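Local coordinates for pyruvate kinase (Pyrobaculum aerophilum, PDB 3QTG), which catalyses the last step of glycolysis, transferring the phosphoryl group of phosphoenolpyruvate to ADP to give pyruvate and ATP, at residues Ser66-Lys71 with Val408-Ser413. Residues are numbered along the deposited sequence; the frame is centred on the assembly and turned at random.
Sequences SYEKAK and VARSLS
Glu68 and Arg410 make the whole contact between segments 66-71 and 408-413, through a salt bridge in which two nitrogens of the arginine converge on one carboxylate oxygen. NE of Arg410 gives the shorter bond, 2.7 Å to Glu68 OE2, nearly straight at 159° and reaching the oxygen on its syn side. The second donor, Arg410 NH2, lies 3.0 Å from Glu68 OE2 and comes from above the carboxylate plane at a more bent angle. Both nitrogens belong to one side of the guanidinium and share OE2, which lies in its plane; the carboxylate is turned 71° from that plane, so this is not the coplanar pairing of two nitrogens with two oxygens. Glu68 already points toward the other segment, and with CG anti to the backbone N (chi1 152°) and an extended chain its carboxylate is carried to the arginine. Its other oxygen, OE1, is taken up by a salt bridge to Arg65 NH1 and a weak bond from Leu75 N; the buried carboxylate is thus shared by two arginines, and its charge probably offsets their mutual repulsion. Were Arg410 replaced by an alanine, OE2 would probably lose both donors described here, leaving Arg65 to balance the buried charge from the OE1 side. The bridge links the C-terminal part of helix 54-71, in the TIM barrel domain, to helix 406-412 of the alpha/beta domain, whose Val408, Ala409 and Leu412 rest on strand 399-403, while Tyr67 rests against helix 32-39.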
loop_
_atom_site.group_PDB
_atom_site.type_symbol
_atom_site.label_atom_id
_atom_site.label_comp_id
_atom_site.label_asym_id
_atom_site.label_seq_id
_atom_site.Cartn_x
_atom_site.Cartn_y
_atom_site.Cartn_z
ATOM N N SER A 66 46.745 5.915 19.315
ATOM C CA SER A 66 47.897 6.479 18.623
ATOM C C SER A 66 47.625 6.519 17.112
ATOM O O SER A 66 47.875 7.521 16.449
ATOM C CB SER A 66 49.151 5.657 18.959
ATOM O OG SER A 66 50.249 6.060 18.168
ATOM N N TYR A 67 47.084 5.424 16.590
ATOM C CA TYR A 67 46.705 5.323 15.179
ATOM C C TYR A 67 45.607 6.329 14.847
ATOM O O TYR A 67 45.667 7.018 13.826
ATOM C CB TYR A 67 46.224 3.902 14.861
ATOM C CG TYR A 67 45.447 3.842 13.560
ATOM C CD1 TYR A 67 46.106 3.642 12.348
ATOM C CD2 TYR A 67 44.059 4.019 13.543
ATOM C CE1 TYR A 67 45.404 3.603 11.160
ATOM C CE2 TYR A 67 43.348 3.993 12.359
ATOM C CZ TYR A 67 44.022 3.783 11.177
ATOM O OH TYR A 67 43.345 3.774 9.999
ATOM N N GLU A 68 44.601 6.381 15.722
ATOM C CA GLU A 68 43.474 7.289 15.591
ATOM C C GLU A 68 43.926 8.746 15.457
ATOM O O GLU A 68 43.398 9.484 14.622
ATOM C CB GLU A 68 42.528 7.111 16.781
ATOM C CG GLU A 68 41.712 8.350 17.156
ATOM C CD GLU A 68 40.558 8.016 18.086
ATOM O OE1 GLU A 68 40.315 6.800 18.330
ATOM O OE2 GLU A 68 39.897 8.963 18.571
ATOM N N LYS A 69 44.913 9.135 16.272
ATOM C CA LYS A 69 45.484 10.488 16.248
ATOM C C LYS A 69 46.211 10.755 14.931
ATOM O O LYS A 69 45.947 11.755 14.263
ATOM C CB LYS A 69 46.432 10.696 17.438
ATOM C CG LYS A 69 46.717 12.163 17.779
ATOM C CD LYS A 69 47.679 12.271 18.972
ATOM C CE LYS A 69 48.001 13.739 19.317
ATOM N NZ LYS A 69 49.001 13.852 20.445
ATOM N N ALA A 70 47.120 9.856 14.565
ATOM C CA ALA A 70 47.880 9.961 13.319
ATOM C C ALA A 70 46.994 10.052 12.071
ATOM O O ALA A 70 47.230 10.897 11.199
ATOM C CB ALA A 70 48.853 8.792 13.195
ATOM N N LYS A 71 45.978 9.188 11.983
ATOM C CA LYS A 71 45.181 9.082 10.751
ATOM C C LYS A 71 43.875 9.872 10.804
ATOM O O LYS A 71 43.100 9.887 9.832
ATOM C CB LYS A 71 44.912 7.612 10.380
ATOM C CG LYS A 71 46.162 6.751 10.195
ATOM C CD LYS A 71 47.038 7.232 9.045
ATOM C CE LYS A 71 47.724 6.062 8.368
ATOM N NZ LYS A 71 49.035 6.447 7.766
ATOM N N VAL A 408 32.012 10.893 21.498
ATOM C CA VAL A 408 30.836 10.649 20.649
ATOM C C VAL A 408 31.253 10.127 19.261
ATOM O O VAL A 408 30.697 9.138 18.763
ATOM C CB VAL A 408 29.910 11.919 20.532
ATOM C CG1 VAL A 408 28.766 11.660 19.563
ATOM C CG2 VAL A 408 29.334 12.314 21.902
ATOM N N ALA A 409 32.258 10.752 18.649
ATOM C CA ALA A 409 32.748 10.273 17.353
ATOM C C ALA A 409 33.131 8.790 17.387
ATOM O O ALA A 409 32.813 8.043 16.468
ATOM C CB ALA A 409 33.922 11.126 16.853
ATOM N N ARG A 410 33.824 8.385 18.451
ATOM C CA ARG A 410 34.247 7.004 18.627
ATOM C C ARG A 410 33.070 6.042 18.782
ATOM O O ARG A 410 33.105 4.933 18.288
ATOM C CB ARG A 410 35.155 6.907 19.846
ATOM C CG ARG A 410 36.545 7.491 19.625
ATOM C CD ARG A 410 37.221 7.754 20.965
ATOM N NE ARG A 410 38.525 8.375 20.802
ATOM C CZ ARG A 410 39.267 8.862 21.804
ATOM N NH1 ARG A 410 38.845 8.806 23.071
ATOM N NH2 ARG A 410 40.438 9.420 21.536
ATOM N N SER A 411 32.048 6.465 19.514
ATOM C CA SER A 411 30.873 5.651 19.745
ATOM C C SER A 411 30.172 5.340 18.408
ATOM O O SER A 411 29.777 4.199 18.153
ATOM C CB SER A 411 29.937 6.420 20.679
ATOM O OG SER A 411 29.016 5.568 21.317
ATOM N N LEU A 412 30.077 6.350 17.545
ATOM C CA LEU A 412 29.286 6.283 16.305
ATOM C C LEU A 412 30.008 5.532 15.182
ATOM O O LEU A 412 29.414 5.162 14.174
ATOM C CB LEU A 412 28.921 7.703 15.848
ATOM C CG LEU A 412 28.145 8.538 16.854
ATOM C CD1 LEU A 412 27.875 9.913 16.264
ATOM C CD2 LEU A 412 26.834 7.836 17.271
ATOM N N SER A 413 31.290 5.282 15.402
ATOM C CA SER A 413 32.135 4.572 14.455
ATOM C C SER A 413 31.624 3.179 14.044
ATOM O O SER A 413 31.903 2.711 12.937
ATOM C CB SER A 413 33.521 4.442 15.065
ATOM O OG SER A 413 34.445 4.165 14.033
#